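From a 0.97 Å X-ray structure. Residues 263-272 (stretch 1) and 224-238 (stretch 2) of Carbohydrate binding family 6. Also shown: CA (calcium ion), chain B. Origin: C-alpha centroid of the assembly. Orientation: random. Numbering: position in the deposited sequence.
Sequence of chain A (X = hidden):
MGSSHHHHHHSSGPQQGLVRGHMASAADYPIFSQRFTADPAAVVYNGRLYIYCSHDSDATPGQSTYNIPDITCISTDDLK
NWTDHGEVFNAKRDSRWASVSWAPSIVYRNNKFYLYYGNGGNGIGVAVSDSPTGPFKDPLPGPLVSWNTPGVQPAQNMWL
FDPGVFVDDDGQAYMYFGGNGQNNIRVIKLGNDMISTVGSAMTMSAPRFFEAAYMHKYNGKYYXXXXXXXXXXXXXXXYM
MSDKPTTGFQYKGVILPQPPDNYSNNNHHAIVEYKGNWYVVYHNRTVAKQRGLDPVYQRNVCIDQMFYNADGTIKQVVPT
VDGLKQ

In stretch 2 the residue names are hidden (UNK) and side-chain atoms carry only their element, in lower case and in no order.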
# COMPACT_ATOMS: atom_id res chain seq x y z
N TYR A 263 -6.58 13.30 -12.40
CA TYR A 263 -7.54 12.88 -13.43
C TYR A 263 -8.73 12.10 -12.84
O TYR A 263 -9.31 11.25 -13.50
CB TYR A 263 -6.87 12.11 -14.54
CG TYR A 263 -5.82 12.89 -15.28
CD1 TYR A 263 -4.51 12.95 -14.84
CD2 TYR A 263 -6.13 13.58 -16.45
CE1 TYR A 263 -3.53 13.65 -15.53
CE2 TYR A 263 -5.17 14.30 -17.13
CZ TYR A 263 -3.87 14.28 -16.68
OH TYR A 263 -2.88 14.95 -17.38
N SER A 264 -9.12 12.45 -11.61
CA SER A 264 -10.27 11.81 -10.95
C SER A 264 -10.17 10.31 -10.93
O SER A 264 -11.16 9.59 -10.96
CB SER A 264 -11.60 12.26 -11.56
OG SER A 264 -11.69 13.68 -11.47
N ASN A 265 -8.94 9.80 -10.81
CA ASN A 265 -8.69 8.37 -10.86
C ASN A 265 -8.26 7.83 -9.49
O ASN A 265 -8.49 8.46 -8.46
CB ASN A 265 -7.74 8.04 -12.00
CG ASN A 265 -8.05 6.66 -12.63
OD1 ASN A 265 -7.94 5.58 -11.97
ND2 ASN A 265 -8.37 6.67 -13.89
N ASN A 266 -7.69 6.64 -9.46
CA ASN A 266 -7.44 5.99 -8.20
C ASN A 266 -6.40 6.71 -7.35
O ASN A 266 -5.56 7.51 -7.81
CB ASN A 266 -7.15 4.50 -8.36
CG ASN A 266 -6.05 4.19 -9.34
OD1 ASN A 266 -5.08 4.96 -9.49
ND2 ASN A 266 -6.20 3.09 -10.06
N ASN A 267 -6.47 6.40 -6.05
CA ASN A 267 -5.79 7.11 -4.98
C ASN A 267 -5.31 6.03 -3.99
O ASN A 267 -6.15 5.21 -3.60
CB ASN A 267 -6.81 8.08 -4.35
CG ASN A 267 -6.26 9.20 -3.50
OD1 ASN A 267 -5.07 9.29 -3.19
ND2 ASN A 267 -7.17 10.10 -3.10
N HIS A 268 -4.01 5.95 -3.68
CA HIS A 268 -3.50 4.84 -2.88
C HIS A 268 -2.33 5.33 -2.06
O HIS A 268 -1.48 6.04 -2.55
CB HIS A 268 -3.04 3.72 -3.81
CG HIS A 268 -2.88 2.36 -3.14
ND1 HIS A 268 -3.64 1.29 -3.53
CD2 HIS A 268 -2.06 1.90 -2.15
CE1 HIS A 268 -3.26 0.24 -2.78
NE2 HIS A 268 -2.34 0.58 -1.93
N HIS A 269 -2.29 4.96 -0.80
CA HIS A 269 -1.37 5.56 0.15
C HIS A 269 -0.71 4.57 1.11
O HIS A 269 -1.15 3.40 1.27
CB HIS A 269 -2.27 6.51 1.05
CG HIS A 269 -3.13 5.72 1.97
ND1 HIS A 269 -4.00 4.74 1.52
CD2 HIS A 269 -3.05 5.59 3.33
CE1 HIS A 269 -4.44 4.08 2.59
NE2 HIS A 269 -3.93 4.60 3.70
N ALA A 270 0.25 5.12 1.85
CA ALA A 270 0.77 4.48 3.07
C ALA A 270 1.07 5.62 4.05
O ALA A 270 1.39 6.73 3.66
CB ALA A 270 1.97 3.61 2.85
N ILE A 271 1.05 5.29 5.34
CA ILE A 271 1.39 6.22 6.44
C ILE A 271 2.60 5.70 7.18
O ILE A 271 2.60 4.52 7.56
CB ILE A 271 0.17 6.36 7.39
CG1 ILE A 271 -1.02 6.95 6.65
CG2 ILE A 271 0.55 7.17 8.60
CD1 ILE A 271 -2.35 6.91 7.34
N VAL A 272 3.59 6.55 7.38
CA VAL A 272 4.83 6.08 7.95
C VAL A 272 5.45 7.18 8.81
O VAL A 272 5.40 8.36 8.46
CB VAL A 272 5.83 5.60 6.82
CG1 VAL A 272 6.26 6.76 5.91
CG2 VAL A 272 7.04 4.89 7.37
N UNK A 224 -7.36 2.34 10.78
CA UNK A 224 -7.63 1.62 9.55
C UNK A 224 -7.91 2.68 8.48
O UNK A 224 -8.89 3.41 8.55
c UNK A 224 -9.52 -1.39 6.02
c UNK A 224 -10.18 -0.21 6.26
c UNK A 224 -8.69 -1.89 6.94
c UNK A 224 -8.85 0.70 9.69
c UNK A 224 -8.46 -1.23 8.14
c UNK A 224 -9.13 -0.03 8.40
c UNK A 224 -9.99 0.46 7.46
N UNK A 225 -6.99 2.79 7.52
CA UNK A 225 -7.13 3.76 6.43
C UNK A 225 -7.29 3.02 5.10
O UNK A 225 -6.91 1.84 4.99
o UNK A 225 -4.73 4.15 6.31
c UNK A 225 -5.99 4.77 6.44
N UNK A 226 -7.86 3.69 4.12
CA UNK A 226 -8.27 3.00 2.92
C UNK A 226 -8.63 3.99 1.84
O UNK A 226 -8.87 5.19 2.14
c UNK A 226 -9.47 2.09 3.19
c UNK A 226 -11.74 3.11 2.82
c UNK A 226 -13.03 4.08 4.59
c UNK A 226 -12.90 3.74 3.25
c UNK A 226 -12.00 3.79 5.46
o UNK A 226 -14.20 4.64 5.09
c UNK A 226 -10.85 3.16 5.02
c UNK A 226 -10.71 2.79 3.68
N UNK A 227 -8.72 3.53 0.61
CA UNK A 227 -9.27 4.32 -0.48
C UNK A 227 -10.77 4.05 -0.59
O UNK A 227 -11.20 2.89 -0.65
c UNK A 227 -8.56 4.01 -1.79
N UNK A 228 -11.53 5.13 -0.64
CA UNK A 228 -13.01 5.03 -0.77
C UNK A 228 -13.39 4.88 -2.22
O UNK A 228 -12.60 5.05 -3.16
c UNK A 228 -13.69 6.18 -0.09
o UNK A 228 -13.37 7.38 -0.71
N UNK A 229 -14.68 4.52 -2.41
CA UNK A 229 -15.21 4.29 -3.73
C UNK A 229 -15.53 5.63 -4.45
O UNK A 229 -15.17 6.69 -3.99
c UNK A 229 -16.35 3.31 -3.63
o UNK A 229 -18.34 2.98 -2.37
o UNK A 229 -17.78 5.08 -2.85
c UNK A 229 -17.58 3.85 -2.90
N UNK A 230 -16.17 5.51 -5.59
CA UNK A 230 -16.50 6.64 -6.45
C UNK A 230 -17.97 7.08 -6.30
O UNK A 230 -18.53 7.73 -7.16
c UNK A 230 -14.55 6.33 -8.07
c UNK A 230 -16.08 6.35 -7.88
c UNK A 230 -13.88 7.44 -8.54
c UNK A 230 -12.50 7.44 -8.69
c UNK A 230 -12.41 5.23 -7.86
c UNK A 230 -11.76 6.33 -8.35
c UNK A 230 -13.80 5.24 -7.71
N UNK A 231 -18.61 6.67 -5.20
CA UNK A 231 -20.06 6.87 -5.03
C UNK A 231 -20.51 8.24 -4.61
O UNK A 231 -21.70 8.55 -4.69
o UNK A 231 -20.19 6.19 -2.72
c UNK A 231 -20.58 5.86 -4.03
N UNK A 232 -19.61 9.10 -4.17
CA UNK A 232 -20.01 10.47 -3.84
C UNK A 232 -18.94 11.48 -4.29
O UNK A 232 -18.76 12.55 -3.69
c UNK A 232 -20.38 10.60 -2.37
c UNK A 232 -19.33 10.11 -1.39
o UNK A 232 -20.88 9.64 0.35
c UNK A 232 -19.78 10.13 0.04
n UNK A 232 -18.91 10.64 0.98
N UNK A 233 -18.34 11.15 -5.43
CA UNK A 233 -17.23 11.87 -5.97
C UNK A 233 -16.06 10.92 -6.12
O UNK A 233 -16.19 9.71 -6.14
N UNK A 234 -14.91 11.47 -6.32
CA UNK A 234 -13.73 10.67 -6.59
C UNK A 234 -13.16 10.05 -5.31
O UNK A 234 -13.36 10.55 -4.20
c UNK A 234 -12.71 11.52 -7.30
N UNK A 235 -12.42 8.96 -5.47
CA UNK A 235 -11.84 8.24 -4.35
C UNK A 235 -10.95 9.14 -3.48
O UNK A 235 -10.09 9.86 -3.99
o UNK A 235 -10.38 6.34 -3.88
c UNK A 235 -11.01 7.09 -4.90
N UNK A 236 -11.14 9.04 -2.17
CA UNK A 236 -10.33 9.72 -1.17
C UNK A 236 -9.70 8.70 -0.26
O UNK A 236 -10.25 7.59 -0.10
n UNK A 236 -13.62 15.14 -0.69
c UNK A 236 -12.91 14.07 -1.43
c UNK A 236 -12.39 12.96 -0.51
c UNK A 236 -11.69 11.87 -1.26
c UNK A 236 -11.13 10.75 -0.40
N UNK A 237 -8.64 9.07 0.43
CA UNK A 237 -8.08 8.24 1.49
C UNK A 237 -8.80 8.64 2.78
O UNK A 237 -8.72 9.80 3.20
c UNK A 237 -5.83 8.20 0.32
c UNK A 237 -6.11 6.88 -0.41
c UNK A 237 -6.56 8.41 1.63
c UNK A 237 -6.06 7.48 2.74
N UNK A 238 -9.53 7.69 3.33
CA UNK A 238 -10.36 7.91 4.51
C UNK A 238 -9.94 6.94 5.59
O UNK A 238 -9.08 6.09 5.39
o UNK A 238 -14.41 9.04 3.52
c UNK A 238 -11.83 7.81 4.15
c UNK A 238 -13.59 8.91 2.58
o UNK A 238 -13.93 9.03 1.40
c UNK A 238 -12.14 8.65 2.89
CA CA B . -1.33 -0.60 0.02
O HOH W 1 -8.85 4.66 -5.62
O HOH W 2 -2.67 1.08 1.24
O HOH W 3 -1.44 -2.91 -0.84
O HOH W 4 0.47 -0.72 -1.61
O HOH W 5 -3.34 -1.74 0.81
O HOH W 6 -0.35 -1.72 1.87

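Position 224 carries one carbon leading to a ring of six carbons with no heteroatom, and its side chain is out of reach of stretch 1: Phe-224. Position 225 has one carbon and one oxygen, with no second carbon as threonine would have; the oxygen lies against the edge of the His-269 ring: Ser-225. Its OG lies 2.8 Å from His-269 NE2, near the plane of the imidazole, a hydrogen bond in which either atom could be the donor. At 226 a six-carbon ring bears one oxygen, the CA-to-CB bond points away from stretch 1, and only the backbone comes close, N being 3.8 Å from His-269 CE1; the ring and its oxygen identify Tyr-226. Position 227 has a single carbon, a CB that points toward stretch 1 and packs 3.2 Å from Asn-267 O: Ala-227.

Position 228, one carbon then one oxygen, makes no contact with stretch 1 and is Ser-228. Position 229 has two carbons, the second with two oxygens: a carboxylate attached directly to CB, hence Asp-229. At 230 one carbon again leads to an unsubstituted six-carbon ring, whose edge meets the backbone of stretch 1 at Ser-264 and Asn-265: Phe-230. Its CE2 is 3.4 Å from Ser-264 O and its CZ 3.9 Å from Asn-265 O.

Position 231 repeats the carbon-oxygen pattern and is Ser-231; its OG donates to Asp-229 OD1 at 2.7 Å, tying the turn together. Position 232 has three carbons, the third carrying one oxygen and one nitrogen, the amide of Gln-232. Position 233 has no side-chain atoms and phi/psi of 121/-166°, where a CB would jam against the preceding carbonyl oxygen: Gly-233. Position 234 has one carbon, a CB 4.4 Å from Ser-264 CA: Ala-234.

Position 235 shows one carbon and one oxygen, the carbon facing Asn-267: Ser-235. Its OG donates to Ser-228 O at 2.7 Å, while its backbone O accepts from Asn-267 ND2 at 3.1 Å with a nearly linear 177° angle. Position 236 extends four carbons in a row to a nitrogen, and its CA-to-CB bond points away from stretch 1: Lys-236. Position 237 has four carbons forked at the first, one arm two carbons long; they lie over a face of the His-269 ring and against Asn-267: Ile-237. Its CD1 is 3.6 Å from Asn-267 O and its CG2 3.5 Å from His-269 CG. Position 238 has three carbons, the third with two oxygens, and its CA-to-CB bond points away: Glu-238, whose OE2 accepts from Ser-228 OG at 2.7 Å.

The contact buries 506 Å², summed over both sides. Ile-237 CG2 sits 3.5 Å from the centroid of the His-269 ring and 7° off its normal, a CH-pi contact. The ring is thus contacted over one face by Ile-237 and at its edge by Ser-225. Asn-267 anchors the neighbouring segment: besides the direct bond to Ser-235 O, its N donates to water 1 at 3.0 Å, and that water donates to Ser-235 OG at 2.9 Å. Between Asn-267 and His-269, the CA-to-CB bond of His-268 points away from stretch 2, and its NE2 binds the calcium ion at 2.5 Å.

Stretch 2 224-238: FSYASDFSQGASKIE
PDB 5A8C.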